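PDB 3RE9: sortase-like protein from Streptococcus suis, which probably acts as a class C sortase, a transpeptidase of the kind that joins pilin subunits covalently into surface pili. Local coordinates for residues 128-133 with 165-170. Sequence-based numbering, arbitrary orientation.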
ATOM      1  N   ASP A 128     -11.916   6.987  -3.427  1.00 16.85           N
ATOM      2  CA  ASP A 128     -12.590   7.427  -4.653  1.00 16.98           C
ATOM      3  C   ASP A 128     -13.085   6.304  -5.594  1.00 17.22           C
ATOM      4  O   ASP A 128     -13.717   6.601  -6.621  1.00 16.32           O
ATOM      5  CB  ASP A 128     -11.706   8.412  -5.425  1.00 17.88           C
ATOM      6  CG  ASP A 128     -10.513   7.744  -6.106  1.00 19.77           C
ATOM      7  OD1 ASP A 128     -10.234   6.563  -5.817  1.00 22.66           O
ATOM      8  OD2 ASP A 128      -9.842   8.410  -6.928  1.00 21.91           O
ATOM      9  N   GLN A 129     -12.796   5.029  -5.242  1.00 16.72           N
ATOM     10  CA  GLN A 129     -13.151   3.855  -6.055  1.00 15.69           C
ATOM     11  C   GLN A 129     -13.045   2.528  -5.286  1.00 15.18           C
ATOM     12  O   GLN A 129     -12.045   2.251  -4.645  1.00 14.76           O
ATOM     13  CB  GLN A 129     -12.297   3.806  -7.309  1.00 15.39           C
ATOM     14  CG  GLN A 129     -12.466   2.558  -8.137  1.00 17.85           C
ATOM     15  CD  GLN A 129     -11.609   2.598  -9.385  1.00 20.59           C
ATOM     16  OE1 GLN A 129     -11.810   3.456 -10.248  1.00 22.10           O
ATOM     17  NE2 GLN A 129     -10.627   1.692  -9.478  1.00 20.14           N
ATOM     18  N   ILE A 130     -14.103   1.731  -5.344  1.00 14.97           N
ATOM     19  CA  ILE A 130     -14.146   0.409  -4.726  1.00 14.90           C
ATOM     20  C   ILE A 130     -14.528  -0.569  -5.833  1.00 14.52           C
ATOM     21  O   ILE A 130     -15.499  -0.365  -6.559  1.00 14.75           O
ATOM     22  CB  ILE A 130     -15.121   0.348  -3.531  1.00 14.92           C
ATOM     23  CG1 ILE A 130     -14.635   1.280  -2.434  1.00 15.32           C
ATOM     24  CG2 ILE A 130     -15.280  -1.091  -2.982  1.00 14.32           C
ATOM     25  CD1 ILE A 130     -15.734   1.745  -1.528  1.00 16.01           C
ATOM     26  N   VAL A 131     -13.719  -1.609  -5.974  1.00 14.15           N
ATOM     27  CA  VAL A 131     -13.819  -2.543  -7.075  1.00 13.85           C
ATOM     28  C   VAL A 131     -13.727  -3.950  -6.474  1.00 14.07           C
ATOM     29  O   VAL A 131     -12.943  -4.188  -5.561  1.00 13.02           O
ATOM     30  CB  VAL A 131     -12.715  -2.239  -8.146  1.00 13.58           C
ATOM     31  CG1 VAL A 131     -12.278  -3.474  -8.903  1.00 13.86           C
ATOM     32  CG2 VAL A 131     -13.199  -1.180  -9.130  1.00 14.20           C
ATOM     33  N   VAL A 132     -14.577  -4.853  -6.957  1.00 15.13           N
ATOM     34  CA  VAL A 132     -14.422  -6.270  -6.690  1.00 16.40           C
ATOM     35  C   VAL A 132     -13.875  -6.892  -7.977  1.00 17.81           C
ATOM     36  O   VAL A 132     -14.558  -6.902  -9.012  1.00 17.94           O
ATOM     37  CB  VAL A 132     -15.756  -6.923  -6.217  1.00 16.57           C
ATOM     38  CG1 VAL A 132     -15.647  -8.452  -6.151  1.00 15.14           C
ATOM     39  CG2 VAL A 132     -16.165  -6.348  -4.871  1.00 15.30           C
ATOM     40  N   ALA A 133     -12.631  -7.370  -7.909  1.00 18.80           N
ATOM     41  CA  ALA A 133     -11.939  -7.956  -9.062  1.00 20.03           C
ATOM     42  C   ALA A 133     -11.534  -9.416  -8.839  1.00 20.97           C
ATOM     43  O   ALA A 133     -11.387  -9.870  -7.702  1.00 20.69           O
ATOM     44  CB  ALA A 133     -10.709  -7.127  -9.418  1.00 19.75           C
ATOM     45  N   LEU A 165     -11.195  -7.468  -2.970  1.00 11.89           N
ATOM     46  CA  LEU A 165     -11.759  -6.152  -2.783  1.00 10.97           C
ATOM     47  C   LEU A 165     -10.660  -5.077  -2.872  1.00 11.40           C
ATOM     48  O   LEU A 165      -9.737  -5.089  -2.072  1.00 11.32           O
ATOM     49  CB  LEU A 165     -12.466  -6.095  -1.423  1.00 10.91           C
ATOM     50  CG  LEU A 165     -13.063  -4.793  -0.937  1.00  8.23           C
ATOM     51  CD1 LEU A 165     -14.112  -4.306  -1.916  1.00  6.20           C
ATOM     52  CD2 LEU A 165     -13.664  -5.050   0.398  1.00  8.00           C
ATOM     53  N   LEU A 166     -10.788  -4.149  -3.838  1.00 11.19           N
ATOM     54  CA  LEU A 166      -9.819  -3.088  -4.081  1.00 10.71           C
ATOM     55  C   LEU A 166     -10.407  -1.748  -3.705  1.00 11.02           C
ATOM     56  O   LEU A 166     -11.184  -1.152  -4.475  1.00 10.65           O
ATOM     57  CB  LEU A 166      -9.396  -3.022  -5.564  1.00 11.22           C
ATOM     58  CG  LEU A 166      -9.033  -4.241  -6.405  1.00 11.16           C
ATOM     59  CD1 LEU A 166      -8.235  -3.811  -7.592  1.00 10.19           C
ATOM     60  CD2 LEU A 166      -8.235  -5.224  -5.589  1.00 13.01           C
ATOM     61  N   VAL A 167     -10.021  -1.266  -2.526  1.00 11.11           N
ATOM     62  CA  VAL A 167     -10.469   0.025  -2.016  1.00 11.51           C
ATOM     63  C   VAL A 167      -9.396   1.092  -2.221  1.00 11.63           C
ATOM     64  O   VAL A 167      -8.372   1.059  -1.557  1.00 12.45           O
ATOM     65  CB  VAL A 167     -10.854  -0.091  -0.532  1.00 11.09           C
ATOM     66  CG1 VAL A 167     -11.562   1.150  -0.080  1.00 10.85           C
ATOM     67  CG2 VAL A 167     -11.738  -1.307  -0.341  1.00 11.60           C
ATOM     68  N   ARG A 168      -9.644   2.034  -3.136  1.00 12.29           N
ATOM     69  CA  ARG A 168      -8.641   2.996  -3.590  1.00 12.63           C
ATOM     70  C   ARG A 168      -8.917   4.437  -3.166  1.00 12.71           C
ATOM     71  O   ARG A 168     -10.024   4.901  -3.304  1.00 13.55           O
ATOM     72  CB  ARG A 168      -8.536   2.959  -5.111  1.00 12.86           C
ATOM     73  CG  ARG A 168      -7.372   3.823  -5.643  1.00 13.46           C
ATOM     74  CD  ARG A 168      -7.443   4.027  -7.120  1.00 13.64           C
ATOM     75  NE  ARG A 168      -8.559   4.886  -7.516  1.00 15.53           N
ATOM     76  CZ  ARG A 168      -8.759   5.290  -8.771  1.00 16.70           C
ATOM     77  NH1 ARG A 168      -7.925   4.912  -9.724  1.00 18.33           N
ATOM     78  NH2 ARG A 168      -9.790   6.044  -9.086  1.00 15.12           N
ATOM     79  N   GLY A 169      -7.893   5.143  -2.682  1.00 12.97           N
ATOM     80  CA  GLY A 169      -7.985   6.557  -2.355  1.00 12.85           C
ATOM     81  C   GLY A 169      -6.951   7.378  -3.094  1.00 13.00           C
ATOM     82  O   GLY A 169      -5.891   6.868  -3.386  1.00 13.16           O
ATOM     83  N   HIS A 170      -7.254   8.641  -3.397  1.00 13.41           N
ATOM     84  CA  HIS A 170      -6.256   9.595  -3.945  1.00 14.32           C
ATOM     85  C   HIS A 170      -5.664  10.403  -2.781  1.00 14.35           C
ATOM     86  O   HIS A 170      -6.307  10.576  -1.745  1.00 14.77           O
ATOM     87  CB  HIS A 170      -6.859  10.535  -5.011  1.00 14.26           C
ATOM     88  CG  HIS A 170      -7.988  11.390  -4.502  1.00 16.77           C
ATOM     89  ND1 HIS A 170      -9.317  11.012  -4.595  1.00 19.73           N
ATOM     90  CD2 HIS A 170      -7.986  12.592  -3.876  1.00 16.91           C
ATOM     91  CE1 HIS A 170     -10.080  11.943  -4.045  1.00 19.22           C
ATOM     92  NE2 HIS A 170      -9.298  12.913  -3.602  1.00 18.63           N
TER
HETATM   93  O   HOH W   1     -10.210   0.305  -6.862  1.00  2.67           O
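A classic beta bulge in the sortase beta-fold sets Asp-128 and Gln-129 of strand 122-133 together against Arg-168 of the antiparallel strand 163-172, which strand 148-156 flanks on its other edge. Arg-168 O accepts hydrogen bonds from Asp-128 N (2.8 Å) and, weakly, from Gln-129 N (3.4 Å), while Arg-168 N bonds almost straight to Gln-129 O. Beyond the bulge the ladder is regular, and Val-131 and Leu-166 form a hydrogen-bonded pair.

Two side chains meet the Arg-168 guanidinium, in different ways: Asp-128 through a salt bridge, Gln-129 by stacking. Asp-128, with CG between the backbone N and the carbonyl carbon (chi1 73°), offers the syn side of OD1 to Arg-168 NE at 2.9 Å, close to the guanidinium plane. The Gln-129 amide lies over a face of the same group, the planes 21° apart, with OE1 near the outer edge rather than over CZ and making no hydrogen bond to it; its NE2 bonds to Glu-140. On the opposite face of the sheet Ile-130 lies alongside Leu-165 and Val-167, with Ile-130 CG2 3.6 Å from Leu-165 CD1. A water links the Gln-129 amide to the backbone, accepting from Gln-129 NE2 and donating to Leu-166 O, each at 3.0 Å.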